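Local coordinates for protein molybdopterin adenylyltransferase (Helicobacter pylori, PDB 4XCW) that probably catalyses the adenylylation of molybdopterin, a step of molybdenum cofactor biosynthesis, and assembles as a trimer, at residues K62-Y67 and S129-L134; G27-E32 and G136-I141; G76-G79 and I85-E88; A147-I152 and N162-N167. All blocks are in the same frame, centred on the assembly; numbering follows the deposited sequence.

Strand 129-134, a segment of contact 1, touches the other three contacts. Contact 1 sets helix 53-66 against its start; contact 2 pairs helices 25-37 and 138-148 beyond its end, where L134 CD1 lies 3.9 Å from I30 CD1. N133 touches T78, T86 and P87 of contact 3, and I132 CD1 comes within 3.6 Å of I152 CD1 of contact 4. Along the chain, 76-79 and 85-88 fall between the segments of contact 1, which themselves fall between those of contact 2; contact 4 follows. Centres are about 15 to 17 Å apart, except contacts 3 and 4, at about 24 Å. Together they join the sheet to helices, a glycine-rich loop and the C-terminal region.

Contact 1. Residues K62-Y67 and S129-L134; sequences KMCDEY and SLIINL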
loop_
_atom_site.group_PDB
_atom_site.type_symbol
_atom_site.label_atom_id
_atom_site.label_comp_id
_atom_site.label_asym_id
_atom_site.label_seq_id
_atom_site.Cartn_x
_atom_site.Cartn_y
_atom_site.Cartn_z
ATOM N N LYS B 62 -10.724 -4.228 23.991
ATOM C CA LYS B 62 -10.533 -4.487 25.416
ATOM C C LYS B 62 -9.050 -4.401 25.780
ATOM O O LYS B 62 -8.688 -3.832 26.809
ATOM C CB LYS B 62 -11.109 -5.859 25.798
ATOM C CG LYS B 62 -10.899 -6.258 27.254
ATOM C CD LYS B 62 -11.730 -7.484 27.621
ATOM C CE LYS B 62 -11.480 -8.639 26.662
ATOM N NZ LYS B 62 -12.259 -9.862 27.018
ATOM N N MET B 63 -8.191 -4.952 24.928
ATOM C CA MET B 63 -6.755 -4.932 25.205
ATOM C C MET B 63 -6.210 -3.504 25.210
ATOM O O MET B 63 -5.426 -3.135 26.090
ATOM C CB MET B 63 -5.997 -5.792 24.192
ATOM C CG MET B 63 -6.232 -7.296 24.357
ATOM S SD MET B 63 -5.431 -8.265 23.048
ATOM C CE MET B 63 -5.823 -9.939 23.556
ATOM N N CYS B 64 -6.640 -2.697 24.241
ATOM C CA CYS B 64 -6.220 -1.298 24.175
ATOM C C CYS B 64 -6.835 -0.454 25.289
ATOM O O CYS B 64 -6.122 0.247 26.019
ATOM C CB CYS B 64 -6.589 -0.686 22.821
ATOM S SG CYS B 64 -5.767 -1.431 21.416
ATOM N N ASP B 65 -8.161 -0.519 25.412
ATOM C CA ASP B 65 -8.896 0.397 26.282
ATOM C C ASP B 65 -8.901 -0.009 27.756
ATOM O O ASP B 65 -8.677 0.830 28.632
ATOM C CB ASP B 65 -10.346 0.540 25.808
ATOM C CG ASP B 65 -10.461 1.170 24.427
ATOM O OD1 ASP B 65 -9.427 1.343 23.746
ATOM O OD2 ASP B 65 -11.603 1.485 24.025
ATOM N N GLU B 66 -9.175 -1.280 28.035
ATOM C CA GLU B 66 -9.289 -1.725 29.420
ATOM C C GLU B 66 -7.949 -2.156 30.005
ATOM O O GLU B 66 -7.608 -1.770 31.124
ATOM C CB GLU B 66 -10.296 -2.871 29.539
ATOM C CG GLU B 66 -11.730 -2.471 29.261
ATOM C CD GLU B 66 -12.713 -3.580 29.584
ATOM O OE1 GLU B 66 -12.437 -4.373 30.511
ATOM O OE2 GLU B 66 -13.761 -3.659 28.909
ATOM N N TYR B 67 -7.198 -2.957 29.255
ATOM C CA TYR B 67 -5.909 -3.462 29.727
ATOM C C TYR B 67 -4.781 -2.458 29.507
ATOM O O TYR B 67 -3.665 -2.662 29.989
ATOM C CB TYR B 67 -5.553 -4.784 29.033
ATOM C CG TYR B 67 -6.542 -5.911 29.249
ATOM C CD1 TYR B 67 -7.401 -5.920 30.343
ATOM C CD2 TYR B 67 -6.608 -6.978 28.358
ATOM C CE1 TYR B 67 -8.303 -6.956 30.535
ATOM C CE2 TYR B 67 -7.506 -8.016 28.546
ATOM C CZ TYR B 67 -8.350 -7.998 29.629
ATOM O OH TYR B 67 -9.240 -9.034 29.806
ATOM N N SER B 129 -2.268 2.996 21.740
ATOM C CA SER B 129 -1.901 1.611 21.444
ATOM C C SER B 129 -1.507 1.392 19.990
ATOM O O SER B 129 -2.183 1.864 19.074
ATOM C CB SER B 129 -3.059 0.667 21.780
ATOM O OG SER B 129 -3.456 0.787 23.135
ATOM N N LEU B 130 -0.418 0.659 19.783
ATOM C CA LEU B 130 -0.042 0.207 18.453
ATOM C C LEU B 130 -0.490 -1.238 18.263
ATOM O O LEU B 130 -0.143 -2.108 19.056
ATOM C CB LEU B 130 1.470 0.320 18.238
ATOM C CG LEU B 130 2.040 -0.324 16.962
ATOM C CD1 LEU B 130 1.492 0.299 15.688
ATOM C CD2 LEU B 130 3.559 -0.255 16.962
ATOM N N ILE B 131 -1.277 -1.481 17.220
ATOM C CA ILE B 131 -1.711 -2.836 16.882
ATOM C C ILE B 131 -1.026 -3.320 15.612
ATOM O O ILE B 131 -1.025 -2.632 14.598
ATOM C CB ILE B 131 -3.237 -2.907 16.696
ATOM C CG1 ILE B 131 -3.941 -2.340 17.923
ATOM C CG2 ILE B 131 -3.689 -4.351 16.462
ATOM C CD1 ILE B 131 -5.470 -2.311 17.790
ATOM N N ILE B 132 -0.423 -4.501 15.678
ATOM C CA ILE B 132 0.235 -5.087 14.511
ATOM C C ILE B 132 -0.237 -6.514 14.312
ATOM O O ILE B 132 -0.258 -7.287 15.269
ATOM C CB ILE B 132 1.758 -5.107 14.664
ATOM C CG1 ILE B 132 2.276 -3.737 15.099
ATOM C CG2 ILE B 132 2.425 -5.551 13.363
ATOM C CD1 ILE B 132 3.759 -3.735 15.379
ATOM N N ASN B 133 -0.590 -6.867 13.077
ATOM C CA ASN B 133 -0.895 -8.256 12.721
ATOM C C ASN B 133 0.379 -9.030 12.391
ATOM O O ASN B 133 1.108 -8.634 11.493
ATOM C CB ASN B 133 -1.825 -8.332 11.511
ATOM C CG ASN B 133 -3.024 -7.410 11.616
ATOM O OD1 ASN B 133 -3.396 -6.761 10.638
ATOM N ND2 ASN B 133 -3.653 -7.371 12.787
ATOM N N LEU B 134 0.631 -10.133 13.093
ATOM C CA LEU B 134 1.833 -10.942 12.874
ATOM C C LEU B 134 1.480 -12.216 12.102
ATOM O O LEU B 134 0.303 -12.505 11.926
ATOM C CB LEU B 134 2.484 -11.298 14.214
ATOM C CG LEU B 134 2.941 -10.138 15.090
ATOM C CD1 LEU B 134 3.609 -10.682 16.352
ATOM C CD2 LEU B 134 3.872 -9.216 14.302
#
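C64 and S129 meet where the backbones come nearest, their CA atoms 5.9 Å apart, and both CB atoms point into the gap. The sulfur-centred packing has two parts. C64 SG lies 3.4 Å from S129 CB, so it rests on the methylene of the serine, and 3.7 Å from I131 CD1, so it also reaches the end of the isoleucine chain two residues further along the strand. I131 does not aim its CB at the helix; its outer branch makes the approach, because CG1 stands anti to the carbonyl carbon (chi1 -54°) and the chain then runs on extended to CD1.

The contact is part of the alpha/beta layering of the molybdopterin-binding fold: helix 53-66 lies over the mixed sheet, and its last turns come down on the start of strand 129-134. V72, on the adjacent parallel strand 71-75, touches both C64 and I131 and so belongs to the same apolar cluster.

S129 has its polar partner outside the two segments: OG passes 3.5 Å from C64 CB and hydrogen-bonds C69 O, in the connection between helix and strand 71-75. Within the helix, K62 O accepts from both E66 N and Y67 N, at 2.9 and 3.0 Å; the second bond, to Y67 N, marks a wider pi-type turn that includes C64.

Contact 2. Residues G27-E32 and G136-I141; sequences GKAIQE and GKPKSI
A29 lays its methyl group against the ring of P138: A29 CB is 3.8 Å from P138 CB and almost as close to P138 CA, so the alanine meets the carbon side of the ring where it joins the backbone. The small side chain lets the two segments approach closely, the CA atoms of A29 and P138 being 5.4 Å apart. A29 directs its CB at the other segment, whereas the CB bond of P138 runs along the interface and its CB makes the contact.

The second pair lies deeper. I30 CG1 touches I141 CG2 at 3.8 Å, with I141 CD1 slightly further from the same I30 atom, at 4.1 Å. The two isoleucine side chains cross at about a right angle, and I30 CG1 faces both CG2 and CD1 of I141. I141 has CG2 anti to its backbone nitrogen and CG1 anti to the carbonyl carbon (chi1 -74°), which turns both branches toward I30.

These pairs join helix 25-37 to the first turn of helix 138-148, two helices on the same side of the mixed sheet of this alpha/beta, molybdopterin-binding-type fold. K137 occupies the N-cap position, and its carbonyl oxygen receives I141 N at 2.8 Å, closing the first turn and holding P138 and I141 on one helical face. Toward the sheet, strand 71-75 continues the apolar contact, with V73 against I30 and T75 against I141. Farther along the helices, E32 forms a salt bridge with R142.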
loop_
_atom_site.group_PDB
_atom_site.type_symbol
_atom_site.label_atom_id
_atom_site.label_comp_id
_atom_site.label_asym_id
_atom_site.label_seq_id
_atom_site.Cartn_x
_atom_site.Cartn_y
_atom_site.Cartn_z
ATOM N N GLY B 27 1.545 -17.963 20.100
ATOM C CA GLY B 27 1.519 -17.068 21.240
ATOM C C GLY B 27 2.773 -17.180 22.083
ATOM O O GLY B 27 3.301 -16.178 22.561
ATOM N N LYS B 28 3.258 -18.406 22.262
ATOM C CA LYS B 28 4.474 -18.635 23.034
ATOM C C LYS B 28 5.683 -18.007 22.351
ATOM O O LYS B 28 6.568 -17.467 23.014
ATOM C CB LYS B 28 4.716 -20.133 23.247
ATOM C CG LYS B 28 3.726 -20.818 24.179
ATOM C CD LYS B 28 4.107 -22.281 24.408
ATOM C CE LYS B 28 2.986 -23.072 25.077
ATOM N NZ LYS B 28 2.553 -22.488 26.378
ATOM N N ALA B 29 5.718 -18.077 21.024
ATOM C CA ALA B 29 6.815 -17.496 20.265
ATOM C C ALA B 29 6.800 -15.979 20.387
ATOM O O ALA B 29 7.849 -15.343 20.476
ATOM C CB ALA B 29 6.737 -17.915 18.806
ATOM N N ILE B 30 5.600 -15.406 20.392
ATOM C CA ILE B 30 5.439 -13.966 20.541
ATOM C C ILE B 30 5.964 -13.482 21.891
ATOM O O ILE B 30 6.724 -12.517 21.952
ATOM C CB ILE B 30 3.959 -13.548 20.371
ATOM C CG1 ILE B 30 3.535 -13.707 18.909
ATOM C CG2 ILE B 30 3.755 -12.119 20.811
ATOM C CD1 ILE B 30 2.081 -13.397 18.646
ATOM N N GLN B 31 5.572 -14.157 22.966
ATOM C CA GLN B 31 6.015 -13.771 24.303
ATOM C C GLN B 31 7.515 -13.961 24.494
ATOM O O GLN B 31 8.166 -13.133 25.127
ATOM C CB GLN B 31 5.249 -14.550 25.376
ATOM C CG GLN B 31 3.765 -14.235 25.384
ATOM C CD GLN B 31 3.100 -14.576 26.697
ATOM O OE1 GLN B 31 3.767 -14.791 27.711
ATOM N NE2 GLN B 31 1.774 -14.622 26.688
ATOM N N GLU B 32 8.059 -15.042 23.946
ATOM C CA GLU B 32 9.497 -15.295 24.027
ATOM C C GLU B 32 10.298 -14.164 23.391
ATOM O O GLU B 32 11.234 -13.643 23.990
ATOM C CB GLU B 32 9.861 -16.618 23.351
ATOM C CG GLU B 32 9.555 -17.858 24.169
ATOM C CD GLU B 32 10.020 -19.127 23.482
ATOM O OE1 GLU B 32 10.557 -19.030 22.356
ATOM O OE2 GLU B 32 9.855 -20.219 24.068
ATOM N N GLY B 136 1.477 -16.516 11.372
ATOM C CA GLY B 136 0.955 -17.616 12.161
ATOM C C GLY B 136 2.004 -18.576 12.702
ATOM O O GLY B 136 1.814 -19.179 13.758
ATOM N N LYS B 137 3.115 -18.722 11.988
ATOM C CA LYS B 137 4.121 -19.716 12.359
ATOM C C LYS B 137 5.248 -19.083 13.169
ATOM O O LYS B 137 5.696 -17.981 12.850
ATOM C CB LYS B 137 4.670 -20.402 11.106
ATOM C CG LYS B 137 3.669 -21.351 10.460
ATOM C CD LYS B 137 3.848 -21.468 8.953
ATOM C CE LYS B 137 5.123 -22.202 8.592
ATOM N NZ LYS B 137 5.147 -22.552 7.144
ATOM N N PRO B 138 5.695 -19.772 14.233
ATOM C CA PRO B 138 6.738 -19.255 15.128
ATOM C C PRO B 138 7.960 -18.700 14.395
ATOM O O PRO B 138 8.398 -17.605 14.734
ATOM C CB PRO B 138 7.106 -20.480 15.962
ATOM C CG PRO B 138 5.819 -21.230 16.060
ATOM C CD PRO B 138 5.135 -21.044 14.723
ATOM N N LYS B 139 8.482 -19.427 13.408
ATOM C CA LYS B 139 9.643 -18.961 12.650
ATOM C C LYS B 139 9.324 -17.669 11.905
ATOM O O LYS B 139 10.121 -16.726 11.916
ATOM C CB LYS B 139 10.115 -20.036 11.667
ATOM C CG LYS B 139 11.325 -19.631 10.829
ATOM C CD LYS B 139 11.880 -20.815 10.046
ATOM C CE LYS B 139 13.053 -20.407 9.167
ATOM N NZ LYS B 139 12.647 -19.478 8.076
ATOM N N SER B 140 8.153 -17.621 11.273
ATOM C CA SER B 140 7.703 -16.410 10.580
ATOM C C SER B 140 7.495 -15.239 11.540
ATOM O O SER B 140 7.806 -14.084 11.218
ATOM C CB SER B 140 6.405 -16.684 9.816
ATOM O OG SER B 140 6.582 -17.724 8.869
ATOM N N ILE B 141 6.947 -15.534 12.716
ATOM C CA ILE B 141 6.741 -14.510 13.731
ATOM C C ILE B 141 8.073 -13.883 14.147
ATOM O O ILE B 141 8.185 -12.661 14.249
ATOM C CB ILE B 141 6.014 -15.085 14.965
ATOM C CG1 ILE B 141 4.536 -15.321 14.633
ATOM C CG2 ILE B 141 6.151 -14.137 16.164
ATOM C CD1 ILE B 141 3.798 -16.213 15.625
#

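Contact 3. Residues G76-G79 and I85-E88; sequences GGTG and ITPE
T86 is held against G76 and G77 by its backbone and side chain, at the point where the glycine-rich loop after strand 71-75 faces the start of helix 86-93 in the molybdopterin-binding fold. T86 N donates to G77 O over 3.2 Å, with an N-H...O angle of 147°; the donor lies in the carbonyl plane, and the C=O...N angle is 156°. T86 OG1 also sits 3.1 Å from G76 O, so two successive loop carbonyls face the same threonine. The oxygen of G77 meets more than the amide: P87 CD approaches G77 O to 3.3 Å, and T78 CG2 lies 3.9 Å from that same CD. P87 and T78 thus add an apolar margin, their side chains crossing at about a right angle.

I85 is at the N-cap position, so T86 opens the helix; its N-H is turned to G77 O. Around this shell, N133 of strand 129-134 touches both T78 and T86, while I56 of helix 53-66 packs on T86 and I85. Further out, E88 packs on K96 of a second subunit. R120 connects the two sides, through a backbone hydrogen bond with T78 and a salt bridge in which its NH2 meets E88 OE1.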
loop_
_atom_site.group_PDB
_atom_site.type_symbol
_atom_site.label_atom_id
_atom_site.label_comp_id
_atom_site.label_asym_id
_atom_site.label_seq_id
_atom_site.Cartn_x
_atom_site.Cartn_y
_atom_site.Cartn_z
ATOM N N GLY B 76 -2.611 -15.099 13.148
ATOM C CA GLY B 76 -3.648 -15.832 12.448
ATOM C C GLY B 76 -4.600 -14.970 11.637
ATOM O O GLY B 76 -4.777 -13.778 11.910
ATOM N N GLY B 77 -5.202 -15.585 10.622
ATOM C CA GLY B 77 -6.322 -15.005 9.898
ATOM C C GLY B 77 -6.026 -13.771 9.075
ATOM O O GLY B 77 -6.795 -12.812 9.102
ATOM N N THR B 78 -4.930 -13.791 8.320
ATOM C CA THR B 78 -4.523 -12.603 7.574
ATOM C C THR B 78 -4.247 -12.841 6.085
ATOM O O THR B 78 -3.585 -12.031 5.441
ATOM C CB THR B 78 -3.267 -11.978 8.194
ATOM O OG1 THR B 78 -2.254 -12.980 8.340
ATOM C CG2 THR B 78 -3.591 -11.383 9.561
ATOM N N GLY B 79 -4.762 -13.938 5.543
ATOM C CA GLY B 79 -4.599 -14.236 4.130
ATOM C C GLY B 79 -5.829 -13.872 3.320
ATOM O O GLY B 79 -6.682 -13.105 3.783
ATOM N N ILE B 85 -10.284 -12.671 8.744
ATOM C CA ILE B 85 -10.892 -11.356 8.927
ATOM C C ILE B 85 -10.171 -10.492 9.959
ATOM O O ILE B 85 -10.678 -9.452 10.377
ATOM C CB ILE B 85 -12.379 -11.507 9.320
ATOM C CG1 ILE B 85 -12.543 -12.562 10.412
ATOM C CG2 ILE B 85 -13.193 -11.931 8.113
ATOM C CD1 ILE B 85 -12.312 -12.061 11.800
ATOM N N THR B 86 -8.979 -10.916 10.361
ATOM C CA THR B 86 -8.207 -10.164 11.346
ATOM C C THR B 86 -7.790 -8.755 10.869
ATOM O O THR B 86 -7.917 -7.800 11.636
ATOM C CB THR B 86 -6.957 -10.969 11.781
ATOM O OG1 THR B 86 -7.386 -12.223 12.332
ATOM C CG2 THR B 86 -6.165 -10.204 12.838
ATOM N N PRO B 87 -7.316 -8.606 9.610
ATOM C CA PRO B 87 -6.999 -7.235 9.190
ATOM C C PRO B 87 -8.228 -6.320 9.143
ATOM O O PRO B 87 -8.110 -5.158 9.504
ATOM C CB PRO B 87 -6.405 -7.421 7.781
ATOM C CG PRO B 87 -5.899 -8.838 7.762
ATOM C CD PRO B 87 -6.889 -9.597 8.601
ATOM N N GLU B 88 -9.376 -6.828 8.695
ATOM C CA GLU B 88 -10.606 -6.030 8.702
ATOM C C GLU B 88 -10.978 -5.540 10.101
ATOM O O GLU B 88 -11.387 -4.390 10.282
ATOM C CB GLU B 88 -11.780 -6.829 8.140
ATOM C CG GLU B 88 -11.783 -6.954 6.638
ATOM C CD GLU B 88 -11.129 -8.231 6.145
ATOM O OE1 GLU B 88 -10.154 -8.708 6.774
ATOM O OE2 GLU B 88 -11.599 -8.761 5.116
#

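Contact 4. Residues A147-I152 and N162-N167; sequences AVFPAI and NYMQVN
M164 reaches across from the C-terminal loop to I152 and F149, its CB already pointing at them. CG lies anti to the carbonyl carbon (chi1 -73°), and from there the chain runs fully extended, carrying the thioether into the other segment. SD is the atom that does most: it rests 3.9 Å from I152 CG2 and 4.5 Å from F149 CZ. CE continues past the sulfur and stays on the isoleucine, 4.0 Å from I152 CG2, so SD and CE both lie on the same methyl. I152 CG2, anti to the backbone nitrogen, is the branch that faces the methionine.

The sulfur forms a Met-aromatic contact with F149, 5.4 Å from the ring centroid and 57° off the ring normal, an oblique approach. Two residues on, V166 touches the same ring at a similar distance, V166 CG2 being 4.4 Å from F149 CE2. M164 and V166 thus both point into one apolar patch, with Y37 also meeting the ring.

F149 belongs to a short 3-10 segment following helix 138-148, and I152 N donates to F149 O at 2.8 Å, which ties the two receiving residues together through the backbone. P153 and V156 of helix 152-158 also touch M164, and I152 turns its other branch toward L130 and I132, so the loop 162-167 closes over the junction of two helices beside strand 129-134.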
loop_
_atom_site.group_PDB
_atom_site.type_symbol
_atom_site.label_atom_id
_atom_site.label_comp_id
_atom_site.label_asym_id
_atom_site.label_seq_id
_atom_site.Cartn_x
_atom_site.Cartn_y
_atom_site.Cartn_z
ATOM N N ALA B 147 12.180 -7.690 12.079
ATOM C CA ALA B 147 12.150 -6.669 11.045
ATOM C C ALA B 147 11.454 -5.390 11.494
ATOM O O ALA B 147 11.920 -4.295 11.183
ATOM C CB ALA B 147 11.472 -7.208 9.800
ATOM N N VAL B 148 10.336 -5.522 12.207
ATOM C CA VAL B 148 9.512 -4.348 12.505
ATOM C C VAL B 148 9.767 -3.736 13.877
ATOM O O VAL B 148 9.499 -2.552 14.075
ATOM C CB VAL B 148 7.995 -4.657 12.406
ATOM C CG1 VAL B 148 7.644 -5.181 11.020
ATOM C CG2 VAL B 148 7.554 -5.627 13.493
ATOM N N PHE B 149 10.284 -4.518 14.818
ATOM C CA PHE B 149 10.461 -3.993 16.170
ATOM C C PHE B 149 11.355 -2.742 16.289
ATOM O O PHE B 149 11.087 -1.897 17.145
ATOM C CB PHE B 149 11.007 -5.060 17.117
ATOM C CG PHE B 149 10.985 -4.631 18.558
ATOM C CD1 PHE B 149 9.819 -4.715 19.296
ATOM C CD2 PHE B 149 12.118 -4.111 19.160
ATOM C CE1 PHE B 149 9.786 -4.306 20.616
ATOM C CE2 PHE B 149 12.090 -3.699 20.480
ATOM C CZ PHE B 149 10.921 -3.800 21.206
ATOM N N PRO B 150 12.417 -2.616 15.459
ATOM C CA PRO B 150 13.229 -1.401 15.620
ATOM C C PRO B 150 12.468 -0.077 15.474
ATOM O O PRO B 150 12.993 0.953 15.884
ATOM C CB PRO B 150 14.275 -1.544 14.514
ATOM C CG PRO B 150 14.481 -3.020 14.420
ATOM C CD PRO B 150 13.094 -3.595 14.583
ATOM N N ALA B 151 11.251 -0.108 14.934
ATOM C CA ALA B 151 10.458 1.107 14.777
ATOM C C ALA B 151 9.394 1.241 15.862
ATOM O O ALA B 151 8.723 2.267 15.961
ATOM C CB ALA B 151 9.800 1.139 13.392
ATOM N N ILE B 152 9.241 0.210 16.684
ATOM C CA ILE B 152 8.107 0.157 17.611
ATOM C C ILE B 152 8.250 1.072 18.852
ATOM O O ILE B 152 7.316 1.816 19.175
ATOM C CB ILE B 152 7.841 -1.305 18.050
ATOM C CG1 ILE B 152 7.252 -2.090 16.877
ATOM C CG2 ILE B 152 6.880 -1.368 19.226
ATOM C CD1 ILE B 152 6.901 -3.525 17.210
ATOM N N ASN B 162 3.673 3.916 27.058
ATOM C CA ASN B 162 4.772 3.838 28.021
ATOM C C ASN B 162 6.114 3.679 27.319
ATOM O O ASN B 162 6.181 3.318 26.145
ATOM C CB ASN B 162 4.559 2.689 29.008
ATOM C CG ASN B 162 3.372 2.911 29.916
ATOM O OD1 ASN B 162 2.971 4.046 30.169
ATOM N ND2 ASN B 162 2.804 1.824 30.418
ATOM N N TYR B 163 7.187 3.944 28.049
ATOM C CA TYR B 163 8.509 4.048 27.446
ATOM C C TYR B 163 9.260 2.724 27.442
ATOM O O TYR B 163 9.783 2.293 28.469
ATOM C CB TYR B 163 9.325 5.103 28.185
ATOM C CG TYR B 163 10.607 5.486 27.485
ATOM C CD1 TYR B 163 10.621 6.509 26.548
ATOM C CD2 TYR B 163 11.804 4.837 27.769
ATOM C CE1 TYR B 163 11.787 6.876 25.910
ATOM C CE2 TYR B 163 12.980 5.198 27.132
ATOM C CZ TYR B 163 12.964 6.219 26.203
ATOM O OH TYR B 163 14.124 6.591 25.562
ATOM N N MET B 164 9.305 2.087 26.277
ATOM C CA MET B 164 10.031 0.841 26.102
ATOM C C MET B 164 11.531 1.041 26.198
ATOM O O MET B 164 12.085 1.950 25.579
ATOM C CB MET B 164 9.698 0.220 24.752
ATOM C CG MET B 164 8.321 -0.376 24.663
ATOM S SD MET B 164 8.008 -0.897 22.973
ATOM C CE MET B 164 6.427 -1.704 23.185
ATOM N N GLN B 165 12.182 0.174 26.964
ATOM C CA GLN B 165 13.631 0.172 27.053
ATOM C C GLN B 165 14.171 -1.116 26.449
ATOM O O GLN B 165 13.938 -2.217 26.951
ATOM C CB GLN B 165 14.080 0.348 28.498
ATOM C CG GLN B 165 13.394 1.520 29.165
ATOM C CD GLN B 165 14.287 2.252 30.137
ATOM O OE1 GLN B 165 15.492 2.008 30.199
ATOM N NE2 GLN B 165 13.700 3.162 30.901
ATOM N N VAL B 166 14.889 -0.951 25.349
ATOM C CA VAL B 166 15.322 -2.053 24.506
ATOM C C VAL B 166 16.501 -2.831 25.083
ATOM O O VAL B 166 17.424 -2.247 25.641
ATOM C CB VAL B 166 15.696 -1.510 23.124
ATOM C CG1 VAL B 166 16.088 -2.624 22.189
ATOM C CG2 VAL B 166 14.517 -0.739 22.573
ATOM N N ASN B 167 16.443 -4.155 24.962
ATOM C CA ASN B 167 17.589 -5.005 25.252
ATOM C C ASN B 167 18.480 -5.032 24.014
ATOM O O ASN B 167 18.243 -5.795 23.078
ATOM C CB ASN B 167 17.148 -6.418 25.647
ATOM C CG ASN B 167 18.294 -7.263 26.190
ATOM O OD1 ASN B 167 19.462 -7.021 25.886
ATOM N ND2 ASN B 167 17.959 -8.264 26.999
#